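Local coordinates for protein D-glucosaminate-6-phosphate ammonia lyase (Salmonella typhimurium, PDB 7LCE) that belongs to the pyridoxal-phosphate-dependent enzymes with the aminotransferase-like fold and carries its cofactor covalently attached to the chain, at residues Pro97-Gly101 / Met102-Val106; Thr141-Gln144 / Leu145-Ile149; Ala148-Glu151 / Lys152-Ala155; Met169-Ile172 / Asp173-Val176. All coordinates share one frame; numbering follows the deposited sequence.

Contact 1 (Pro97-Gly101 / Met102-Val106)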
loop_
_atom_site.group_PDB
_atom_site.type_symbol
_atom_site.label_atom_id
_atom_site.label_comp_id
_atom_site.label_asym_id
_atom_site.label_seq_id
_atom_site.Cartn_x
_atom_site.Cartn_y
_atom_site.Cartn_z
ATOM N N PRO A 97 -0.778 3.404 24.577
ATOM C CA PRO A 97 -0.622 2.036 24.075
ATOM C C PRO A 97 -0.436 1.918 22.563
ATOM O O PRO A 97 -0.746 0.861 22.012
ATOM C CB PRO A 97 -1.934 1.367 24.498
ATOM C CG PRO A 97 -2.925 2.515 24.705
ATOM C CD PRO A 97 -2.186 3.821 24.553
ATOM N N ASP A 98 0.072 2.960 21.905
ATOM C CA ASP A 98 0.347 2.898 20.468
ATOM C C ASP A 98 1.761 2.357 20.306
ATOM O O ASP A 98 2.731 3.107 20.190
ATOM C CB ASP A 98 0.183 4.265 19.813
ATOM C CG ASP A 98 0.468 4.242 18.314
ATOM O OD1 ASP A 98 0.630 3.141 17.745
ATOM O OD2 ASP A 98 0.527 5.329 17.699
ATOM N N SER A 99 1.871 1.030 20.278
ATOM C CA SER A 99 3.163 0.357 20.159
ATOM C C SER A 99 3.527 0.065 18.715
ATOM O O SER A 99 4.104 -0.984 18.415
ATOM C CB SER A 99 3.141 -0.931 20.972
ATOM O OG SER A 99 2.170 -1.824 20.451
ATOM N N SER A 100 3.201 0.976 17.802
ATOM C CA SER A 100 3.473 0.748 16.392
ATOM C C SER A 100 4.973 0.650 16.152
ATOM O O SER A 100 5.766 1.366 16.771
ATOM C CB SER A 100 2.883 1.878 15.547
ATOM O OG SER A 100 1.468 1.879 15.604
ATOM N N GLY A 101 5.361 -0.256 15.258
ATOM C CA GLY A 101 6.754 -0.424 14.895
ATOM C C GLY A 101 7.674 -0.922 15.984
ATOM O O GLY A 101 8.894 -0.899 15.796
ATOM N N MET A 102 7.143 -1.366 17.115
ATOM C CA MET A 102 7.956 -1.905 18.193
ATOM C C MET A 102 7.722 -3.404 18.313
ATOM O O MET A 102 6.765 -3.958 17.762
ATOM C CB MET A 102 7.636 -1.234 19.534
ATOM C CG MET A 102 7.516 0.274 19.509
ATOM S SD MET A 102 7.027 0.857 21.144
ATOM C CE MET A 102 6.801 2.605 20.843
ATOM N N ALA A 103 8.604 -4.057 19.062
ATOM C CA ALA A 103 8.361 -5.438 19.454
ATOM C C ALA A 103 7.270 -5.437 20.513
ATOM O O ALA A 103 7.509 -5.033 21.655
ATOM C CB ALA A 103 9.643 -6.076 19.976
ATOM N N ASN A 104 6.065 -5.876 20.137
ATOM C CA ASN A 104 4.904 -5.749 21.009
ATOM C C ASN A 104 4.094 -7.033 21.135
ATOM O O ASN A 104 3.018 -7.010 21.741
ATOM C CB ASN A 104 3.986 -4.622 20.523
ATOM C CG ASN A 104 3.608 -4.766 19.059
ATOM O OD1 ASN A 104 3.752 -5.837 18.466
ATOM N ND2 ASN A 104 3.099 -3.687 18.473
ATOM N N GLU A 105 4.554 -8.141 20.563
ATOM C CA GLU A 105 3.786 -9.376 20.620
ATOM C C GLU A 105 3.972 -10.048 21.973
ATOM O O GLU A 105 5.103 -10.237 22.433
ATOM C CB GLU A 105 4.201 -10.315 19.489
ATOM C CG GLU A 105 3.774 -9.831 18.113
ATOM C CD GLU A 105 4.199 -10.769 17.002
ATOM O OE1 GLU A 105 4.798 -11.824 17.302
ATOM O OE2 GLU A 105 3.935 -10.445 15.824
ATOM N N VAL A 106 2.858 -10.402 22.611
ATOM C CA VAL A 106 2.852 -11.132 23.875
ATOM C C VAL A 106 2.399 -12.554 23.583
ATOM O O VAL A 106 1.282 -12.771 23.095
ATOM C CB VAL A 106 1.938 -10.468 24.916
ATOM C CG1 VAL A 106 1.817 -11.351 26.143
ATOM C CG2 VAL A 106 2.476 -9.101 25.297
#
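Ser-99 and Asn-104 illustrate how a short reversal of the chain can be tied off by side chains as well as by its own backbone. The hydroxyl OG of Ser-99 accepts a hydrogen bond from Asn-104 ND2 at 2.9 Å, with an N-H...O angle of 150°. The oxygen is tilted a little from the plane of the amide. OG in turn donates a hydrogen bond to the backbone oxygen of Gly-128, its strongest polar partner, so it both gives and accepts. The same ND2 also lies 2.9 Å from Ser-99 O, but there the bond is strongly bent and weak. Asn-104 CG sits between its own backbone N and carbonyl carbon (chi1 53°), which brings CG and ND2 towards Ser-99. Ser-99 O also takes the weak turn bond from Met-102 N, 3.3 Å long. The turn is type II, from Ser-99 to Met-102, and Gly-101 takes up the positive phi at its third position.

On the entry side, Asp-98 OD1 serves two donors of Ser-100: the hydroxyl OG, 2.6 Å away on the syn lone pair, and more weakly the backbone N. Met-102 supplies the apolar part. Its extended chain runs back over the turn, with SD 4.0 Å from Ser-99 CA. That thioether chain packs against Arg-92 and Leu-95 of helix 90-95 and Ile-85 of helix 73-86, while beyond Asn-104 the backbone enters strand 105-109, between strands 130-134 and 153-159 of the large sheet.

Contact 2 (Thr141-Gln144 / Leu145-Ile149)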
loop_
_atom_site.group_PDB
_atom_site.type_symbol
_atom_site.label_atom_id
_atom_site.label_comp_id
_atom_site.label_asym_id
_atom_site.label_seq_id
_atom_site.Cartn_x
_atom_site.Cartn_y
_atom_site.Cartn_z
ATOM N N THR A 141 1.928 -27.904 22.813
ATOM C CA THR A 141 3.241 -28.525 22.865
ATOM C C THR A 141 4.321 -27.454 22.983
ATOM O O THR A 141 4.077 -26.261 22.790
ATOM C CB THR A 141 3.478 -29.396 21.630
ATOM O OG1 THR A 141 3.572 -28.562 20.468
ATOM C CG2 THR A 141 2.328 -30.378 21.450
ATOM N N ARG A 142 5.534 -27.895 23.317
ATOM C CA ARG A 142 6.615 -26.934 23.503
ATOM C C ARG A 142 7.070 -26.338 22.176
ATOM O O ARG A 142 7.333 -25.132 22.094
ATOM C CB ARG A 142 7.792 -27.580 24.233
ATOM C CG ARG A 142 8.975 -26.637 24.368
ATOM C CD ARG A 142 9.833 -26.937 25.579
ATOM N NE ARG A 142 10.992 -26.052 25.620
ATOM C CZ ARG A 142 11.758 -25.865 26.685
ATOM N NH1 ARG A 142 11.510 -26.479 27.831
ATOM N NH2 ARG A 142 12.800 -25.042 26.598
ATOM N N TRP A 143 7.162 -27.157 21.122
ATOM C CA TRP A 143 7.607 -26.620 19.839
ATOM C C TRP A 143 6.653 -25.552 19.325
ATOM O O TRP A 143 7.075 -24.634 18.612
ATOM C CB TRP A 143 7.766 -27.736 18.802
ATOM C CG TRP A 143 6.491 -28.402 18.366
ATOM C CD1 TRP A 143 5.993 -29.590 18.812
ATOM C CD2 TRP A 143 5.561 -27.921 17.384
ATOM N NE1 TRP A 143 4.810 -29.879 18.172
ATOM C CE2 TRP A 143 4.522 -28.869 17.292
ATOM C CE3 TRP A 143 5.504 -26.780 16.575
ATOM C CZ2 TRP A 143 3.440 -28.711 16.426
ATOM C CZ3 TRP A 143 4.428 -26.625 15.717
ATOM C CH2 TRP A 143 3.412 -27.585 15.650
ATOM N N GLN A 144 5.367 -25.652 19.675
ATOM C CA GLN A 144 4.429 -24.582 19.352
ATOM C C GLN A 144 4.783 -23.300 20.093
ATOM O O GLN A 144 4.675 -22.201 19.537
ATOM C CB GLN A 144 3.000 -25.016 19.676
ATOM C CG GLN A 144 2.413 -26.015 18.693
ATOM C CD GLN A 144 1.078 -26.563 19.155
ATOM O OE1 GLN A 144 0.842 -26.722 20.353
ATOM N NE2 GLN A 144 0.185 -26.833 18.206
ATOM N N LEU A 145 5.204 -23.418 21.355
ATOM C CA LEU A 145 5.618 -22.240 22.110
ATOM C C LEU A 145 6.868 -21.617 21.506
ATOM O O LEU A 145 6.992 -20.388 21.449
ATOM C CB LEU A 145 5.867 -22.611 23.572
ATOM C CG LEU A 145 6.419 -21.498 24.463
ATOM C CD1 LEU A 145 5.486 -20.301 24.468
ATOM C CD2 LEU A 145 6.646 -22.007 25.874
ATOM N N GLU A 146 7.802 -22.450 21.046
ATOM C CA GLU A 146 9.049 -21.929 20.504
ATOM C C GLU A 146 8.850 -21.293 19.133
ATOM O O GLU A 146 9.560 -20.342 18.786
ATOM C CB GLU A 146 10.089 -23.044 20.439
ATOM C CG GLU A 146 10.426 -23.630 21.801
ATOM C CD GLU A 146 11.404 -24.785 21.721
ATOM O OE1 GLU A 146 11.413 -25.490 20.688
ATOM O OE2 GLU A 146 12.167 -24.986 22.691
ATOM N N SER A 147 7.889 -21.783 18.348
ATOM C CA SER A 147 7.673 -21.216 17.020
ATOM C C SER A 147 7.050 -19.830 17.088
ATOM O O SER A 147 7.236 -19.027 16.167
ATOM C CB SER A 147 6.796 -22.146 16.183
ATOM O OG SER A 147 7.403 -23.419 16.044
ATOM N N ALA A 148 6.321 -19.525 18.166
ATOM C CA ALA A 148 5.675 -18.221 18.284
ATOM C C ALA A 148 6.666 -17.100 18.566
ATOM O O ALA A 148 6.326 -15.928 18.373
ATOM C CB ALA A 148 4.610 -18.258 19.382
ATOM N N ILE A 149 7.870 -17.429 19.018
ATOM C CA ILE A 149 8.874 -16.420 19.330
ATOM C C ILE A 149 9.518 -15.939 18.037
ATOM O O ILE A 149 9.989 -16.744 17.226
ATOM C CB ILE A 149 9.931 -16.985 20.292
ATOM C CG1 ILE A 149 9.264 -17.578 21.533
ATOM C CG2 ILE A 149 10.928 -15.906 20.678
ATOM C CD1 ILE A 149 8.493 -16.563 22.344
#
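Arg-142 and Glu-146, one helical turn apart, show the familiar i to i+4 ion pair. With CG anti to the backbone N (chi1 176°) and the chain extended from there, Arg-142 carries NE to within 3.3 Å of Glu-146 OE2, a nearly straight (162°) but weak hydrogen bond within a salt bridge. The oxygen lies in plane at the guanidinium edge, while the carboxylate is turned almost perpendicular, 87° away. At the far end of the arginine, NH1 is hydrogen-bonded to Gln-177. Arg-90 of the third subunit adds a cation-pi contact with the Trp-143 indole.

Among the hydrogen bonds, Trp-143 O is gripped twice by Ser-147: by the backbone N at 3.0 Å and by OG at 2.9 Å, from opposite faces of the carbonyl plane. These bonds belong to helix 142-147, the short helix of the beta-alpha-beta crossover between strands 130-134 and 153-159. Thr-141 occupies its N-cap, where the backbone N gives a straight 2.9 Å bond to Gln-144 OE1.

In the packing, Ser-147 OG reaches CE3 at the edge of the Trp-143 ring, Gln-144 CG rests on one face near the rim, and Leu-145 turns inward against Phe-175 and Val-178.

Contact 3 (Ala148-Glu151 / Lys152-Ala155)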
loop_
_atom_site.group_PDB
_atom_site.type_symbol
_atom_site.label_atom_id
_atom_site.label_comp_id
_atom_site.label_asym_id
_atom_site.label_seq_id
_atom_site.Cartn_x
_atom_site.Cartn_y
_atom_site.Cartn_z
ATOM N N ALA A 148 6.321 -19.525 18.166
ATOM C CA ALA A 148 5.675 -18.221 18.284
ATOM C C ALA A 148 6.666 -17.100 18.566
ATOM O O ALA A 148 6.326 -15.928 18.373
ATOM C CB ALA A 148 4.610 -18.258 19.382
ATOM N N ILE A 149 7.870 -17.429 19.018
ATOM C CA ILE A 149 8.874 -16.420 19.330
ATOM C C ILE A 149 9.518 -15.939 18.037
ATOM O O ILE A 149 9.989 -16.744 17.226
ATOM C CB ILE A 149 9.931 -16.985 20.292
ATOM C CG1 ILE A 149 9.264 -17.578 21.533
ATOM C CG2 ILE A 149 10.928 -15.906 20.678
ATOM C CD1 ILE A 149 8.493 -16.563 22.344
ATOM N N ASN A 150 9.547 -14.623 17.847
ATOM C CA ASN A 150 10.258 -14.015 16.729
ATOM C C ASN A 150 10.730 -12.633 17.169
ATOM O O ASN A 150 10.588 -12.254 18.335
ATOM C CB ASN A 150 9.376 -13.975 15.474
ATOM C CG ASN A 150 8.089 -13.213 15.686
ATOM O OD1 ASN A 150 8.074 -11.985 15.676
ATOM N ND2 ASN A 150 6.995 -13.941 15.874
ATOM N N GLU A 151 11.302 -11.875 16.229
ATOM C CA GLU A 151 11.899 -10.589 16.571
ATOM C C GLU A 151 10.867 -9.556 17.009
ATOM O O GLU A 151 11.245 -8.534 17.592
ATOM C CB GLU A 151 12.703 -10.044 15.387
ATOM C CG GLU A 151 11.859 -9.640 14.186
ATOM C CD GLU A 151 11.455 -10.819 13.320
ATOM O OE1 GLU A 151 11.882 -11.956 13.619
ATOM O OE2 GLU A 151 10.706 -10.608 12.343
ATOM N N LYS A 152 9.584 -9.792 16.743
ATOM C CA LYS A 152 8.525 -8.904 17.201
ATOM C C LYS A 152 7.992 -9.275 18.579
ATOM O O LYS A 152 7.204 -8.512 19.148
ATOM C CB LYS A 152 7.369 -8.896 16.192
ATOM C CG LYS A 152 7.622 -8.034 14.965
ATOM C CD LYS A 152 7.795 -6.568 15.333
ATOM C CE LYS A 152 7.632 -5.671 14.112
ATOM N NZ LYS A 152 7.860 -4.230 14.422
ATOM N N THR A 153 8.390 -10.425 19.119
ATOM C CA THR A 153 7.900 -10.858 20.420
ATOM C C THR A 153 8.473 -9.976 21.522
ATOM O O THR A 153 9.673 -9.681 21.534
ATOM C CB THR A 153 8.272 -12.320 20.670
ATOM O OG1 THR A 153 7.710 -13.140 19.639
ATOM C CG2 THR A 153 7.731 -12.779 22.013
ATOM N N ALA A 154 7.613 -9.548 22.446
ATOM C CA ALA A 154 8.026 -8.677 23.539
ATOM C C ALA A 154 8.047 -9.358 24.896
ATOM O O ALA A 154 8.847 -8.967 25.749
ATOM C CB ALA A 154 7.104 -7.455 23.622
ATOM N N ALA A 155 7.205 -10.365 25.116
ATOM C CA ALA A 155 7.154 -11.054 26.400
ATOM C C ALA A 155 6.362 -12.344 26.245
ATOM O O ALA A 155 5.612 -12.523 25.279
ATOM C CB ALA A 155 6.525 -10.174 27.486
#
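Thr-153 turns its side chain back to Asn-150 across the type I beta turn from Asn-150 to Thr-153, which leads out of helix 142-147 and into strand 153-159, within a beta-alpha-beta crossover. The close-fitting part lies around the buried threonine. Its OG1 stands anti to the carbonyl carbon (chi1 -59°) and thereby faces the incoming chain, accepting Asn-150 N at 3.0 Å with an angle of 165°. The reciprocal bond, Thr-153 N to Asn-150 O, closes the turn at the same length, though its donor comes from well above the carbonyl plane. Asn-150 is thus joined through both its backbone N and its backbone O to a single residue. The other branch of the threonine, CG2, meets Ile-149 CD1 at 3.9 Å, the two side chains crossing at about a right angle; Leu-184 touches both residues and extends this apolar patch.

The outer side of the turn is of another character. Glu-151 is exposed and kinked beyond CG; Lys-152 touches Glu-105 and carries its long chain outward. Between the two regions stands the Asn-150 amide. Its ND2 makes a weak hydrogen bond to Glu-105, while its carbonyl forms an Asx turn inside the beta turn: OD1 accepts Lys-152 N at 2.9 Å, from a donor tilted 28° out of the carbonyl plane, and lies 3.2 Å from Lys-152 CB.

Contact 4 (Met169-Ile172 / Asp173-Val176)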
loop_
_atom_site.group_PDB
_atom_site.type_symbol
_atom_site.label_atom_id
_atom_site.label_comp_id
_atom_site.label_asym_id
_atom_site.label_seq_id
_atom_site.Cartn_x
_atom_site.Cartn_y
_atom_site.Cartn_z
ATOM N N MET A 169 -1.931 -28.273 28.921
ATOM C CA MET A 169 -1.173 -27.041 28.789
ATOM C C MET A 169 0.269 -27.254 29.234
ATOM O O MET A 169 0.596 -28.221 29.925
ATOM C CB MET A 169 -1.817 -25.917 29.605
ATOM C CG MET A 169 -3.252 -25.611 29.206
ATOM S SD MET A 169 -3.411 -24.965 27.530
ATOM C CE MET A 169 -4.036 -26.404 26.665
ATOM N N LEU A 170 1.133 -26.330 28.821
ATOM C CA LEU A 170 2.538 -26.391 29.185
ATOM C C LEU A 170 2.730 -26.006 30.650
ATOM O O LEU A 170 1.904 -25.319 31.257
ATOM C CB LEU A 170 3.362 -25.471 28.286
ATOM C CG LEU A 170 3.385 -25.837 26.803
ATOM C CD1 LEU A 170 4.051 -24.742 25.988
ATOM C CD2 LEU A 170 4.102 -27.160 26.605
ATOM N N SER A 171 3.845 -26.459 31.214
ATOM C CA SER A 171 4.164 -26.156 32.598
ATOM C C SER A 171 4.847 -24.799 32.706
ATOM O O SER A 171 5.335 -24.238 31.722
ATOM C CB SER A 171 5.066 -27.238 33.189
ATOM O OG SER A 171 6.332 -27.228 32.555
ATOM N N ILE A 172 4.878 -24.270 33.933
ATOM C CA ILE A 172 5.574 -23.009 34.179
ATOM C C ILE A 172 7.058 -23.150 33.870
ATOM O O ILE A 172 7.711 -22.180 33.463
ATOM C CB ILE A 172 5.333 -22.540 35.628
ATOM C CG1 ILE A 172 6.067 -21.225 35.903
ATOM C CG2 ILE A 172 5.745 -23.618 36.622
ATOM C CD1 ILE A 172 5.618 -20.079 35.022
ATOM N N ASP A 173 7.612 -24.353 34.040
ATOM C CA ASP A 173 9.018 -24.575 33.716
ATOM C C ASP A 173 9.275 -24.375 32.229
ATOM O O ASP A 173 10.309 -23.821 31.838
ATOM C CB ASP A 173 9.443 -25.980 34.148
ATOM C CG ASP A 173 9.366 -26.179 35.649
ATOM O OD1 ASP A 173 9.714 -25.239 36.396
ATOM O OD2 ASP A 173 8.957 -27.277 36.082
ATOM N N ASP A 174 8.342 -24.821 31.383
ATOM C CA ASP A 174 8.507 -24.671 29.942
ATOM C C ASP A 174 8.609 -23.203 29.546
ATOM O O ASP A 174 9.422 -22.838 28.687
ATOM C CB ASP A 174 7.344 -25.343 29.213
ATOM C CG ASP A 174 7.404 -26.858 29.292
ATOM O OD1 ASP A 174 8.497 -27.427 29.080
ATOM O OD2 ASP A 174 6.354 -27.476 29.575
ATOM N N PHE A 175 7.792 -22.344 30.158
ATOM C CA PHE A 175 7.851 -20.922 29.841
ATOM C C PHE A 175 9.163 -20.294 30.298
ATOM O O PHE A 175 9.757 -19.490 29.570
ATOM C CB PHE A 175 6.659 -20.199 30.462
ATOM C CG PHE A 175 5.450 -20.178 29.579
ATOM C CD1 PHE A 175 4.628 -21.285 29.486
ATOM C CD2 PHE A 175 5.147 -19.058 28.824
ATOM C CE1 PHE A 175 3.521 -21.275 28.669
ATOM C CE2 PHE A 175 4.042 -19.041 28.004
ATOM C CZ PHE A 175 3.226 -20.152 27.927
ATOM N N VAL A 176 9.635 -20.647 31.497
ATOM C CA VAL A 176 10.885 -20.083 32.002
ATOM C C VAL A 176 12.040 -20.427 31.070
ATOM O O VAL A 176 12.855 -19.565 30.717
ATOM C CB VAL A 176 11.160 -20.572 33.436
ATOM C CG1 VAL A 176 12.493 -20.037 33.928
ATOM C CG2 VAL A 176 10.042 -20.141 34.365
#
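Leu-170 lays its side chain across Asp-174, with CD2 3.7 Å from the carboxylate oxygen OD2, and brings its CB obliquely to the ring of Phe-175, 4.2 Å from CE1. Both contacts sit beside a capping box, formed by Ser-171 and Asp-174 at the start of helix 172-181. Ser-171 holds the N-cap position. Its OG, turned between backbone N and carbonyl carbon (chi1 66°), accepts a weak bond from Asp-174 N at 3.3 Å. In return, Asp-174 OD2 accepts Ser-171 N at 3.2 Å, met on the anti side of the carboxylate and 20° out of its plane. A further weak bond runs from Ser-171 OG to the same oxygen. OD2 therefore serves two donors of one residue, and its negative charge, set in the first turn, is probably favoured by the helix N-terminus.

Beyond the box the regular helix takes over, with Val-176 N bonded to Ile-172 O at 3.1 Å. Phe-175 faces the protein interior, where it makes an edge-to-face contact with Tyr-158 and packs on Leu-186 and Leu-145. Ile-172 leans on Val-188 of strand 186-189, the strand to which this helix leads in its crossover from strand 153-159. At the cap, Ser-171 O lies in the plane of the Phe-175 ring, at its edge, 3.8 Å from CD1.

How the contacts relate
All four contacts are local. Contacts 1 and 3 lie where the chain enters two neighbouring interior strands of the large sheet, 105-109 and 153-159, and touch through backbone bonds of Glu-105 with Lys-152 and Ala-154; contacts 2 and 4 lie on helices packed against that sheet. Contact 1 is partly buried; the others are surface contacts, in each of which one of the touching residues is buried (Leu-145, Thr-153, Phe-175). Contacts 2 and 3 share Ala-148 and Ile-149. Between contacts 2 and 4, Leu-145 packs on Leu-170, and a long, weak ion pair joins Arg-142 to Asp-174. Neutral serine, threonine and asparagine groups bond across both turns, with Asp-98 added within contact 1; the helical contacts add carboxylates to serine hydroxyls.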